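Oligopeptide-binding protein AppA (PDB 1XOC) binds oligopeptides such as tetra- and pentapeptides, a nonapeptide in this structure, as the solute-binding component of a Bacillus subtilis peptide permease. Local coordinates at residues Gly78-Asp83 with Lys142-Asn147; Tyr149-Asp154 with Ser422-Gln427; Asn275-Asp280 with Asp356-Ser361; Arg284-Thr289 with Lys336-Glu341. One frame throughout, in Å; residues are numbered along the deposited sequence.

In the fold
Along the chain the order is contact 1, contact 2, contact 3 and contact 4, and the last two lie wholly within the 267 residues that separate the two segments of contact 2. Contacts 1 and 2 have centres about 13 Å apart and share helix 147-155: contact 1 lies at the loop leading into it, and contact 2 sets its next turns against loop 422-427 and the bound peptide. Contacts 3 and 4, also about 13 Å apart between centres, adjoin at helix 281-289, where Arg284 bonds back to Phe278 O. The two pairs stand 35 to 44 Å apart between centres; contact 2 touches the peptide, while contacts 3 and 4 lie in a distant part of the fold.

Contact 1. Residues Gly78-Asp83 with Lys142-Asn147; sequences GGLAYD and KYKDGN
Leu80 and Lys144 form a surface contact between the turn entering strand 81-86 and the loop that carries the chain from strand 136-141 to helix 147-155. Both strands belong to one antiparallel sheet, and the contact lies just beyond the end of their pairing. The two side chains cross at about a right angle. Leu80 CD2 reaches the backbone at Tyr143 C, 3.6 Å away, and packs 3.8 Å from Lys144 CG. From there the lysine runs extended over the glycine turn, its CE 3.0 Å from Gly78 O, and its NZ gives that same oxygen a weak hydrogen bond. A CB at Gly78 would come too close to NZ as it is placed here, and the positive phi of 62° independently favours glycine.

Deeper in, water takes over. One molecule donates to Gly79 O and accepts from Asp145 N; a second joins Tyr82 OH to Asp145 O, 2.8 Å from each. Asp145 turns away from residues 78-83 to cap the coming helix: its OD2 accepts from Asn147 N at 2.9 Å, from above the carboxylate plane, and from Asn147 ND2 on its syn lone pair. Its OD1 makes a salt bridge with Lys458.

The chemistry is thus a thin apolar crossing, one weak bond from lysine and two water bridges, while the firmer polar bonds hold the helix start. With two donors on OD2 and Lys458 at OD1, the Asp145 carboxylate is probably stabilised in its charged form.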
loop_
_atom_site.group_PDB
_atom_site.type_symbol
_atom_site.label_atom_id
_atom_site.label_comp_id
_atom_site.label_asym_id
_atom_site.label_seq_id
_atom_site.Cartn_x
_atom_site.Cartn_y
_atom_site.Cartn_z
ATOM N N GLY A 78 -28.528 1.451 11.674
ATOM C CA GLY A 78 -27.975 0.133 11.336
ATOM C C GLY A 78 -26.687 0.144 10.530
ATOM O O GLY A 78 -26.327 -0.891 9.937
ATOM N N GLY A 79 -25.959 1.264 10.522
ATOM C CA GLY A 79 -24.770 1.421 9.693
ATOM C C GLY A 79 -24.909 2.311 8.498
ATOM O O GLY A 79 -23.934 2.459 7.756
ATOM N N LEU A 80 -26.068 2.939 8.321
ATOM C CA LEU A 80 -26.281 3.909 7.251
ATOM C C LEU A 80 -25.914 5.348 7.621
ATOM O O LEU A 80 -25.984 6.251 6.785
ATOM C CB LEU A 80 -27.716 3.822 6.751
ATOM C CG LEU A 80 -28.045 2.533 5.998
ATOM C CD1 LEU A 80 -29.533 2.384 5.742
ATOM C CD2 LEU A 80 -27.233 2.476 4.698
ATOM N N ALA A 81 -25.490 5.575 8.859
ATOM C CA ALA A 81 -25.003 6.886 9.241
ATOM C C ALA A 81 -24.042 6.785 10.430
ATOM O O ALA A 81 -24.130 5.847 11.215
ATOM C CB ALA A 81 -26.168 7.840 9.559
ATOM N N TYR A 82 -23.168 7.785 10.551
ATOM C CA TYR A 82 -22.210 7.885 11.666
ATOM C C TYR A 82 -22.160 9.305 12.158
ATOM O O TYR A 82 -21.907 10.196 11.406
ATOM C CB TYR A 82 -20.802 7.446 11.233
ATOM C CG TYR A 82 -20.756 6.004 10.882
ATOM C CD1 TYR A 82 -21.160 5.552 9.627
ATOM C CD2 TYR A 82 -20.402 5.046 11.830
ATOM C CE1 TYR A 82 -21.169 4.205 9.309
ATOM C CE2 TYR A 82 -20.381 3.719 11.506
ATOM C CZ TYR A 82 -20.802 3.278 10.269
ATOM O OH TYR A 82 -20.797 1.929 10.034
ATOM N N ASP A 83 -22.442 9.498 13.442
ATOM C CA ASP A 83 -22.385 10.819 14.110
ATOM C C ASP A 83 -21.066 10.916 14.836
ATOM O O ASP A 83 -20.780 10.109 15.725
ATOM C CB ASP A 83 -23.556 10.912 15.121
ATOM C CG ASP A 83 -23.724 12.301 15.746
ATOM O OD1 ASP A 83 -23.072 13.276 15.270
ATOM O OD2 ASP A 83 -24.548 12.404 16.684
ATOM N N LYS A 142 -25.158 5.733 1.380
ATOM C CA LYS A 142 -26.128 5.294 0.376
ATOM C C LYS A 142 -26.509 3.832 0.581
ATOM O O LYS A 142 -27.580 3.409 0.172
ATOM C CB LYS A 142 -25.538 5.409 -1.036
ATOM C CG LYS A 142 -25.002 6.741 -1.482
ATOM C CD LYS A 142 -24.350 6.574 -2.868
ATOM C CE LYS A 142 -23.527 7.762 -3.307
ATOM N NZ LYS A 142 -23.429 7.815 -4.811
ATOM N N TYR A 143 -25.577 3.055 1.133
ATOM C CA TYR A 143 -25.775 1.633 1.437
ATOM C C TYR A 143 -24.727 1.241 2.488
ATOM O O TYR A 143 -23.755 1.953 2.673
ATOM C CB TYR A 143 -25.603 0.760 0.161
ATOM C CG TYR A 143 -24.332 1.067 -0.605
ATOM C CD1 TYR A 143 -23.117 0.507 -0.229
ATOM C CD2 TYR A 143 -24.346 1.955 -1.682
ATOM C CE1 TYR A 143 -21.954 0.803 -0.920
ATOM C CE2 TYR A 143 -23.177 2.265 -2.375
ATOM C CZ TYR A 143 -22.005 1.677 -1.994
ATOM O OH TYR A 143 -20.835 1.983 -2.654
ATOM N N LYS A 144 -24.932 0.105 3.152
ATOM C CA LYS A 144 -24.021 -0.346 4.197
ATOM C C LYS A 144 -22.728 -0.856 3.575
ATOM O O LYS A 144 -22.747 -1.600 2.596
ATOM C CB LYS A 144 -24.662 -1.432 5.049
ATOM C CG LYS A 144 -25.847 -0.921 5.856
ATOM C CD LYS A 144 -26.411 -1.984 6.772
ATOM C CE LYS A 144 -27.714 -1.532 7.365
ATOM N NZ LYS A 144 -28.158 -2.477 8.435
ATOM N N ASP A 145 -21.616 -0.440 4.158
ATOM C CA ASP A 145 -20.305 -0.876 3.713
ATOM C C ASP A 145 -19.309 -0.647 4.827
ATOM O O ASP A 145 -18.997 0.499 5.202
ATOM C CB ASP A 145 -19.928 -0.110 2.437
ATOM C CG ASP A 145 -18.611 -0.585 1.797
ATOM O OD1 ASP A 145 -18.418 -0.228 0.620
ATOM O OD2 ASP A 145 -17.821 -1.305 2.442
ATOM N N GLY A 146 -18.808 -1.752 5.371
ATOM C CA GLY A 146 -17.825 -1.700 6.451
ATOM C C GLY A 146 -16.522 -1.004 6.117
ATOM O O GLY A 146 -15.748 -0.644 7.017
ATOM N N ASN A 147 -16.251 -0.774 4.840
ATOM C CA ASN A 147 -15.078 0.010 4.482
ATOM C C ASN A 147 -15.113 1.434 5.001
ATOM O O ASN A 147 -14.061 2.074 5.150
ATOM C CB ASN A 147 -14.841 0.042 2.976
ATOM C CG ASN A 147 -14.164 -1.169 2.505
ATOM O OD1 ASN A 147 -12.925 -1.265 2.587
ATOM N ND2 ASN A 147 -14.942 -2.139 2.045
HETATM O O HOH W 1 -21.947 0.719 6.836
HETATM O O HOH W 2 -19.049 1.423 7.897
#

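Contact 2. Residues Tyr149-Asp154 with Ser422-Gln427; sequences YNNALD and STFPDQ
Phe424 lies against Asn150 and Asn151 on helix 147-155. Asn150 CB comes within 3.5 Å of Phe424 CD1, and its amide is nearly parallel to the ring, the planes 8° apart. Asn151 arrives differently: its amide stands 75° from the ring plane, with ND2 at the ring edge and 3.2 Å from Phe424 CB. Phe424 CG is anti to the backbone N (chi1 -177°), which sets CG on the helix side. An alanine here would probably open a gap beside Asn150 and take away the flat surface its amide lies against.

Beyond the ring, Ser422 OG lies beside the Asn151 amide. A water donates to Asn150 O and hydrogen-bonds Thr423 OG1, 2.6 Å away, linking helix to loop.

Outward, Asn150 ND2 bonds Gly146 O and Asn151 ND2 bonds Asn147 OD1, tying both amides to the start of their own helix. Asp426 caps the next helix through Tyr428 N and makes a salt bridge with Lys458.

The polar ends of Asn151, Asp154, Ser422 and Thr423 all hydrogen-bond the backbone of the bound peptide. Such contacts depend little on peptide sequence, consistent with a transporter that accepts varied oligopeptides.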
loop_
_atom_site.group_PDB
_atom_site.type_symbol
_atom_site.label_atom_id
_atom_site.label_comp_id
_atom_site.label_asym_id
_atom_site.label_seq_id
_atom_site.Cartn_x
_atom_site.Cartn_y
_atom_site.Cartn_z
ATOM N N TYR A 149 -16.394 2.772 8.093
ATOM C CA TYR A 149 -15.887 2.870 9.448
ATOM C C TYR A 149 -14.439 2.368 9.548
ATOM O O TYR A 149 -13.624 2.917 10.291
ATOM C CB TYR A 149 -16.812 2.080 10.399
ATOM C CG TYR A 149 -16.353 2.128 11.839
ATOM C CD1 TYR A 149 -15.531 1.134 12.351
ATOM C CD2 TYR A 149 -16.667 3.206 12.657
ATOM C CE1 TYR A 149 -15.069 1.199 13.662
ATOM C CE2 TYR A 149 -16.185 3.281 13.973
ATOM C CZ TYR A 149 -15.404 2.263 14.452
ATOM O OH TYR A 149 -14.940 2.295 15.744
ATOM N N ASN A 150 -14.129 1.288 8.819
ATOM C CA ASN A 150 -12.909 0.527 9.105
ATOM C C ASN A 150 -11.740 0.972 8.266
ATOM O O ASN A 150 -10.601 0.660 8.583
ATOM C CB ASN A 150 -13.138 -0.983 8.960
ATOM C CG ASN A 150 -14.069 -1.527 10.006
ATOM O OD1 ASN A 150 -13.664 -1.746 11.151
ATOM N ND2 ASN A 150 -15.327 -1.753 9.631
ATOM N N ASN A 151 -12.031 1.697 7.205
ATOM C CA ASN A 151 -10.953 2.175 6.310
ATOM C C ASN A 151 -10.980 3.678 6.012
ATOM O O ASN A 151 -9.946 4.338 6.069
ATOM C CB ASN A 151 -10.924 1.359 5.013
ATOM C CG ASN A 151 -10.313 -0.013 5.182
ATOM O OD1 ASN A 151 -9.421 -0.227 6.014
ATOM N ND2 ASN A 151 -10.790 -0.976 4.371
ATOM N N ALA A 152 -12.146 4.241 5.711
ATOM C CA ALA A 152 -12.216 5.648 5.345
ATOM C C ALA A 152 -11.799 6.530 6.499
ATOM O O ALA A 152 -11.043 7.496 6.326
ATOM C CB ALA A 152 -13.604 6.074 4.828
ATOM N N LEU A 153 -12.294 6.222 7.698
ATOM C CA LEU A 153 -12.024 7.059 8.878
ATOM C C LEU A 153 -10.548 7.132 9.267
ATOM O O LEU A 153 -10.107 8.157 9.823
ATOM C CB LEU A 153 -12.880 6.592 10.091
ATOM C CG LEU A 153 -14.351 6.843 9.873
ATOM C CD1 LEU A 153 -15.121 6.264 11.063
ATOM C CD2 LEU A 153 -14.703 8.268 9.699
ATOM N N ASP A 154 -9.793 6.064 9.055
ATOM C CA ASP A 154 -8.390 6.095 9.475
ATOM C C ASP A 154 -7.481 6.451 8.310
ATOM O O ASP A 154 -6.302 6.671 8.534
ATOM C CB ASP A 154 -7.901 4.834 10.160
ATOM C CG ASP A 154 -8.054 3.620 9.347
ATOM O OD1 ASP A 154 -7.600 2.542 9.826
ATOM O OD2 ASP A 154 -8.668 3.668 8.267
ATOM N N SER A 422 -5.016 -3.255 2.973
ATOM C CA SER A 422 -5.939 -2.631 3.898
ATOM C C SER A 422 -6.063 -3.476 5.161
ATOM O O SER A 422 -6.035 -4.720 5.102
ATOM C CB SER A 422 -7.317 -2.503 3.263
ATOM O OG SER A 422 -8.155 -1.777 4.135
ATOM N N THR A 423 -6.258 -2.815 6.300
ATOM C CA THR A 423 -6.465 -3.517 7.569
ATOM C C THR A 423 -7.869 -4.090 7.684
ATOM O O THR A 423 -8.138 -4.927 8.552
ATOM C CB THR A 423 -6.181 -2.608 8.811
ATOM O OG1 THR A 423 -7.005 -1.456 8.762
ATOM C CG2 THR A 423 -4.745 -2.149 8.836
ATOM N N PHE A 424 -8.778 -3.600 6.844
ATOM C CA PHE A 424 -10.110 -4.170 6.708
ATOM C C PHE A 424 -10.134 -4.943 5.415
ATOM O O PHE A 424 -9.959 -4.388 4.337
ATOM C CB PHE A 424 -11.183 -3.092 6.696
ATOM C CG PHE A 424 -12.568 -3.629 6.620
ATOM C CD1 PHE A 424 -13.117 -4.257 7.713
ATOM C CD2 PHE A 424 -13.310 -3.532 5.450
ATOM C CE1 PHE A 424 -14.418 -4.776 7.673
ATOM C CE2 PHE A 424 -14.607 -4.064 5.401
ATOM C CZ PHE A 424 -15.146 -4.675 6.510
ATOM N N PRO A 425 -10.325 -6.258 5.506
ATOM C CA PRO A 425 -10.129 -7.122 4.348
ATOM C C PRO A 425 -11.292 -7.025 3.361
ATOM O O PRO A 425 -12.389 -7.479 3.659
ATOM C CB PRO A 425 -10.035 -8.512 4.986
ATOM C CG PRO A 425 -10.922 -8.417 6.163
ATOM C CD PRO A 425 -10.715 -7.026 6.701
ATOM N N ASP A 426 -11.046 -6.409 2.204
ATOM C CA ASP A 426 -12.058 -6.298 1.132
ATOM C C ASP A 426 -11.287 -6.092 -0.199
ATOM O O ASP A 426 -10.580 -5.066 -0.399
ATOM C CB ASP A 426 -13.091 -5.169 1.414
ATOM C CG ASP A 426 -14.190 -5.046 0.312
ATOM O OD1 ASP A 426 -15.197 -4.276 0.483
ATOM O OD2 ASP A 426 -14.075 -5.748 -0.718
ATOM N N GLN A 427 -11.427 -7.087 -1.082
ATOM C CA GLN A 427 -10.717 -7.190 -2.357
ATOM C C GLN A 427 -11.336 -6.342 -3.463
ATOM O O GLN A 427 -10.785 -6.258 -4.554
ATOM C CB GLN A 427 -10.750 -8.644 -2.840
ATOM C CG GLN A 427 -10.149 -9.658 -1.888
ATOM C CD GLN A 427 -8.788 -9.294 -1.473
ATOM O OE1 GLN A 427 -8.477 -9.259 -0.269
ATOM N NE2 GLN A 427 -7.944 -8.973 -2.451
HETATM O O HOH W 3 -9.025 -0.918 10.236
#

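Contact 3. Residues Asn275-Asp280 with Asp356-Ser361; sequences NELFKD and DGKKFS
Asn275 meets the second segment through water, its ND2 donating to a molecule that donates to Ser361 O. Its OD1 accepts from Leu277 N at 2.9 Å, in the carbonyl plane on a lone pair, an Asx turn. Glu276 follows, lying obliquely across Lys358, with OE1 3.2 Å from Lys358 CD, while the salt bridge from OE2 to Lys358 NZ is long at 3.9 Å. The lysine chain bends at chi3 (72°), and NZ also comes 3.5 Å from Leu277 CD2.

At the centre, Leu277 CD2 makes a CH-pi contact over one face of Phe360, 4.2 Å from the ring centroid and 13° off the normal, and CD1 lies 3.5 Å from Ser361 O. An alanine in its place would probably open a gap over the Phe360 face and beside the Lys358 ammonium group. Next comes Phe278, whose CE1 touches the edge of the Phe360 ring at CE2; Leu277 CB covers one of its own faces.

Phe360, the centre of an inverse gamma turn, also packs on Trp344 and on Val283 of helix 281-289. Phe278 meets Trp271, Leu287 of that helix and, edge-to-face, Phe362, packing the loop against the helix and strands 265-271 and 358-367.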
loop_
_atom_site.group_PDB
_atom_site.type_symbol
_atom_site.label_atom_id
_atom_site.label_comp_id
_atom_site.label_asym_id
_atom_site.label_seq_id
_atom_site.Cartn_x
_atom_site.Cartn_y
_atom_site.Cartn_z
ATOM N N ASN A 275 -2.595 -5.908 -22.366
ATOM C CA ASN A 275 -1.668 -6.594 -23.269
ATOM C C ASN A 275 -2.251 -7.932 -23.708
ATOM O O ASN A 275 -2.570 -8.776 -22.881
ATOM C CB ASN A 275 -0.298 -6.800 -22.602
ATOM C CG ASN A 275 0.787 -7.236 -23.582
ATOM O OD1 ASN A 275 0.609 -8.188 -24.345
ATOM N ND2 ASN A 275 1.929 -6.557 -23.544
ATOM N N GLU A 276 -2.377 -8.098 -25.026
ATOM C CA GLU A 276 -2.875 -9.314 -25.662
ATOM C C GLU A 276 -2.303 -10.593 -25.051
ATOM O O GLU A 276 -2.993 -11.613 -24.967
ATOM C CB GLU A 276 -2.492 -9.319 -27.155
ATOM C CG GLU A 276 -3.013 -8.159 -27.991
ATOM C CD GLU A 276 -2.234 -7.988 -29.326
ATOM O OE1 GLU A 276 -2.280 -8.911 -30.185
ATOM O OE2 GLU A 276 -1.572 -6.927 -29.512
ATOM N N LEU A 277 -1.027 -10.542 -24.660
ATOM C CA LEU A 277 -0.330 -11.718 -24.151
ATOM C C LEU A 277 -0.980 -12.272 -22.900
ATOM O O LEU A 277 -0.894 -13.474 -22.641
ATOM C CB LEU A 277 1.138 -11.395 -23.854
ATOM C CG LEU A 277 2.018 -11.003 -25.057
ATOM C CD1 LEU A 277 3.447 -10.674 -24.607
ATOM C CD2 LEU A 277 2.021 -12.066 -26.140
ATOM N N PHE A 278 -1.620 -11.400 -22.130
ATOM C CA PHE A 278 -2.077 -11.771 -20.796
ATOM C C PHE A 278 -3.587 -11.791 -20.650
ATOM O O PHE A 278 -4.074 -11.904 -19.553
ATOM C CB PHE A 278 -1.462 -10.832 -19.750
ATOM C CG PHE A 278 0.032 -10.757 -19.824
ATOM C CD1 PHE A 278 0.786 -11.914 -19.791
ATOM C CD2 PHE A 278 0.687 -9.538 -19.948
ATOM C CE1 PHE A 278 2.151 -11.876 -19.899
ATOM C CE2 PHE A 278 2.054 -9.488 -20.038
ATOM C CZ PHE A 278 2.798 -10.662 -20.013
ATOM N N LYS A 279 -4.322 -11.740 -21.755
ATOM C CA LYS A 279 -5.772 -11.759 -21.674
ATOM C C LYS A 279 -6.369 -13.142 -21.344
ATOM O O LYS A 279 -7.408 -13.230 -20.685
ATOM C CB LYS A 279 -6.362 -11.217 -22.973
ATOM C CG LYS A 279 -6.170 -9.722 -23.134
ATOM C CD LYS A 279 -6.770 -9.228 -24.458
ATOM C CE LYS A 279 -6.558 -7.724 -24.654
ATOM N NZ LYS A 279 -7.061 -7.259 -25.983
ATOM N N ASP A 280 -5.712 -14.209 -21.807
ATOM C CA ASP A 280 -6.200 -15.583 -21.631
ATOM C C ASP A 280 -5.844 -16.092 -20.243
ATOM O O ASP A 280 -4.668 -16.143 -19.874
ATOM C CB ASP A 280 -5.581 -16.497 -22.697
ATOM C CG ASP A 280 -6.165 -17.919 -22.710
ATOM O OD1 ASP A 280 -7.012 -18.272 -21.866
ATOM O OD2 ASP A 280 -5.763 -18.705 -23.599
ATOM N N ASP A 356 -0.434 -16.340 -33.936
ATOM C CA ASP A 356 -1.113 -15.368 -34.798
ATOM C C ASP A 356 -0.195 -14.212 -35.211
ATOM O O ASP A 356 -0.571 -13.047 -35.102
ATOM C CB ASP A 356 -2.377 -14.840 -34.101
ATOM C CG ASP A 356 -3.415 -15.940 -33.830
ATOM O OD1 ASP A 356 -3.570 -16.855 -34.676
ATOM O OD2 ASP A 356 -4.081 -15.881 -32.764
ATOM N N GLY A 357 1.012 -14.551 -35.666
ATOM C CA GLY A 357 1.997 -13.560 -36.109
ATOM C C GLY A 357 2.580 -12.675 -35.016
ATOM O O GLY A 357 3.089 -11.595 -35.301
ATOM N N LYS A 358 2.511 -13.133 -33.766
ATOM C CA LYS A 358 3.033 -12.388 -32.619
ATOM C C LYS A 358 3.947 -13.287 -31.798
ATOM O O LYS A 358 3.637 -14.461 -31.610
ATOM C CB LYS A 358 1.885 -11.926 -31.717
ATOM C CG LYS A 358 1.325 -10.532 -32.011
ATOM C CD LYS A 358 0.700 -9.927 -30.741
ATOM C CE LYS A 358 1.774 -9.505 -29.718
ATOM N NZ LYS A 358 1.245 -9.394 -28.332
ATOM N N LYS A 359 5.042 -12.733 -31.282
ATOM C CA LYS A 359 5.970 -13.509 -30.469
ATOM C C LYS A 359 5.698 -13.196 -29.015
ATOM O O LYS A 359 5.266 -12.095 -28.702
ATOM C CB LYS A 359 7.424 -13.216 -30.858
ATOM C CG LYS A 359 7.984 -11.863 -30.440
ATOM C CD LYS A 359 9.420 -11.643 -30.967
ATOM C CE LYS A 359 10.143 -10.495 -30.221
ATOM N NZ LYS A 359 11.626 -10.710 -30.066
ATOM N N PHE A 360 5.927 -14.167 -28.139
ATOM C CA PHE A 360 5.673 -13.990 -26.715
ATOM C C PHE A 360 6.894 -13.286 -26.124
ATOM O O PHE A 360 7.825 -13.929 -25.653
ATOM C CB PHE A 360 5.420 -15.331 -26.029
ATOM C CG PHE A 360 4.495 -15.243 -24.842
ATOM C CD1 PHE A 360 3.411 -16.099 -24.737
ATOM C CD2 PHE A 360 4.701 -14.300 -23.828
ATOM C CE1 PHE A 360 2.552 -16.039 -23.653
ATOM C CE2 PHE A 360 3.831 -14.241 -22.731
ATOM C CZ PHE A 360 2.762 -15.110 -22.655
ATOM N N SER A 361 6.860 -11.956 -26.193
ATOM C CA SER A 361 7.937 -11.084 -25.764
ATOM C C SER A 361 7.342 -9.864 -25.076
ATOM O O SER A 361 6.443 -9.224 -25.627
ATOM C CB SER A 361 8.718 -10.611 -26.979
ATOM O OG SER A 361 9.721 -9.685 -26.605
HETATM O O HOH W 4 4.398 -7.246 -25.363
#

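Contact 4. Residues Arg284-Thr289 with Lys336-Glu341; sequences RQALTT and KQMLAE
Ala286 and Met338 mark the closest approach of two nearly antiparallel helices, 281-289 and 332-341, whose axes in these segments pass 8.8 Å apart at a crossing angle of -163°. The tight part is built round the small alanine. Its CB lies 3.9 Å from Met338 CB and 3.8 Å from Leu339 CG, so neighbouring residues of one helix receive the methyl of the other.

Met338 then reaches across to the partner helix. Its chain bends at the last torsion (chi3 79°), which brings CE to 3.6 Å from Gln285 CB and 3.7 Å from Ala286 N. The sulphur passes 4.0 Å from Thr289 OG1, and the methionine crosses both Gln285 and Thr289 at about a right angle. Thr289 OG1 donates to Gln285 O at 2.7 Å, tilted 34° from the carbonyl plane; Thr289 N approaches the same oxygen from the opposite face. With its hydroxyl hydrogen committed within the helix, the threonine offers Met338 a simple van der Waals contact.

The outer side of helix 332-341 is different. Lys336, Gln337 and Glu341 are exposed, and Gln337 NE2 donates to Glu341 OE2 in an intrahelical bond, while Lys336 makes a salt bridge with Glu332.

On its far side, helix 281-289 is held by Arg284, which bonds Phe278 O, Asp480 O and Gln481 O and packs on Trp271 of strand 265-271. Leu287 touches the same tryptophan, so this helix lies between that strand and helix 332-341, whose Met338 O accepts from Lys282.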
loop_
_atom_site.group_PDB
_atom_site.type_symbol
_atom_site.label_atom_id
_atom_site.label_comp_id
_atom_site.label_asym_id
_atom_site.label_seq_id
_atom_site.Cartn_x
_atom_site.Cartn_y
_atom_site.Cartn_z
ATOM N N ARG A 284 -2.096 -17.047 -18.235
ATOM C CA ARG A 284 -1.706 -16.578 -16.902
ATOM C C ARG A 284 -1.450 -17.735 -15.938
ATOM O O ARG A 284 -0.465 -17.728 -15.205
ATOM C CB ARG A 284 -2.728 -15.615 -16.313
ATOM C CG ARG A 284 -2.863 -14.340 -17.102
ATOM C CD ARG A 284 -3.615 -13.290 -16.340
ATOM N NE ARG A 284 -4.932 -13.762 -15.888
ATOM C CZ ARG A 284 -6.058 -13.669 -16.592
ATOM N NH1 ARG A 284 -6.060 -13.138 -17.808
ATOM N NH2 ARG A 284 -7.189 -14.140 -16.092
ATOM N N GLN A 285 -2.305 -18.753 -15.977
ATOM C CA GLN A 285 -2.093 -19.955 -15.170
ATOM C C GLN A 285 -0.789 -20.669 -15.543
ATOM O O GLN A 285 -0.086 -21.191 -14.682
ATOM C CB GLN A 285 -3.264 -20.922 -15.326
ATOM C CG GLN A 285 -4.587 -20.442 -14.734
ATOM C CD GLN A 285 -5.725 -21.398 -15.002
ATOM O OE1 GLN A 285 -6.739 -21.361 -14.314
ATOM N NE2 GLN A 285 -5.573 -22.257 -16.013
ATOM N N ALA A 286 -0.491 -20.698 -16.835
ATOM C CA ALA A 286 0.742 -21.302 -17.342
ATOM C C ALA A 286 1.984 -20.556 -16.849
ATOM O O ALA A 286 2.997 -21.177 -16.509
ATOM C CB ALA A 286 0.721 -21.335 -18.849
ATOM N N LEU A 287 1.919 -19.229 -16.823
ATOM C CA LEU A 287 3.048 -18.417 -16.370
ATOM C C LEU A 287 3.353 -18.700 -14.908
ATOM O O LEU A 287 4.508 -18.870 -14.519
ATOM C CB LEU A 287 2.767 -16.934 -16.579
ATOM C CG LEU A 287 2.658 -16.438 -18.018
ATOM C CD1 LEU A 287 1.978 -15.084 -18.110
ATOM C CD2 LEU A 287 4.020 -16.357 -18.649
ATOM N N THR A 288 2.319 -18.794 -14.091
ATOM C CA THR A 288 2.530 -19.153 -12.707
ATOM C C THR A 288 3.148 -20.547 -12.600
ATOM O O THR A 288 4.092 -20.776 -11.833
ATOM C CB THR A 288 1.200 -19.102 -11.934
ATOM O OG1 THR A 288 0.719 -17.747 -11.940
ATOM C CG2 THR A 288 1.382 -19.591 -10.495
ATOM N N THR A 289 2.623 -21.477 -13.386
ATOM C CA THR A 289 3.077 -22.868 -13.336
ATOM C C THR A 289 4.533 -22.988 -13.775
ATOM O O THR A 289 5.234 -23.915 -13.373
ATOM C CB THR A 289 2.179 -23.751 -14.236
ATOM O OG1 THR A 289 0.828 -23.610 -13.811
ATOM C CG2 THR A 289 2.552 -25.225 -14.162
ATOM N N LYS A 336 4.486 -25.738 -20.468
ATOM C CA LYS A 336 4.704 -25.884 -21.913
ATOM C C LYS A 336 3.449 -26.401 -22.606
ATOM O O LYS A 336 3.041 -25.880 -23.651
ATOM C CB LYS A 336 5.874 -26.834 -22.193
ATOM C CG LYS A 336 7.236 -26.249 -21.882
ATOM C CD LYS A 336 8.352 -27.243 -22.140
ATOM C CE LYS A 336 9.718 -26.637 -21.846
ATOM N NZ LYS A 336 10.851 -27.577 -22.024
ATOM N N GLN A 337 2.846 -27.422 -22.004
ATOM C CA GLN A 337 1.651 -28.067 -22.550
ATOM C C GLN A 337 0.466 -27.116 -22.521
ATOM O O GLN A 337 -0.265 -26.991 -23.490
ATOM C CB GLN A 337 1.345 -29.341 -21.753
ATOM C CG GLN A 337 0.088 -30.113 -22.160
ATOM C CD GLN A 337 0.079 -30.574 -23.604
ATOM O OE1 GLN A 337 1.133 -30.797 -24.207
ATOM N NE2 GLN A 337 -1.125 -30.752 -24.165
ATOM N N MET A 338 0.294 -26.426 -21.396
ATOM C CA MET A 338 -0.778 -25.442 -21.256
ATOM C C MET A 338 -0.671 -24.335 -22.302
ATOM O O MET A 338 -1.679 -23.917 -22.863
ATOM C CB MET A 338 -0.765 -24.830 -19.851
ATOM C CG MET A 338 -1.191 -25.789 -18.760
ATOM S SD MET A 338 -0.812 -25.110 -17.135
ATOM C CE MET A 338 -2.161 -23.970 -16.951
ATOM N N LEU A 339 0.547 -23.864 -22.566
ATOM C CA LEU A 339 0.760 -22.820 -23.567
ATOM C C LEU A 339 0.466 -23.326 -24.981
ATOM O O LEU A 339 -0.097 -22.597 -25.797
ATOM C CB LEU A 339 2.179 -22.266 -23.482
ATOM C CG LEU A 339 2.398 -21.390 -22.251
ATOM C CD1 LEU A 339 3.865 -21.169 -22.024
ATOM C CD2 LEU A 339 1.669 -20.068 -22.403
ATOM N N ALA A 340 0.853 -24.572 -25.253
ATOM C CA ALA A 340 0.553 -25.224 -26.532
ATOM C C ALA A 340 -0.953 -25.346 -26.715
ATOM O O ALA A 340 -1.486 -24.995 -27.770
ATOM C CB ALA A 340 1.221 -26.587 -26.596
ATOM N N GLU A 341 -1.638 -25.831 -25.682
ATOM C CA GLU A 341 -3.110 -25.903 -25.679
ATOM C C GLU A 341 -3.750 -24.527 -25.924
ATOM O O GLU A 341 -4.791 -24.438 -26.575
ATOM C CB GLU A 341 -3.629 -26.496 -24.356
ATOM C CG GLU A 341 -3.483 -28.017 -24.247
ATOM C CD GLU A 341 -3.593 -28.562 -22.809
ATOM O OE1 GLU A 341 -3.886 -27.786 -21.862
ATOM O OE2 GLU A 341 -3.378 -29.791 -22.640
#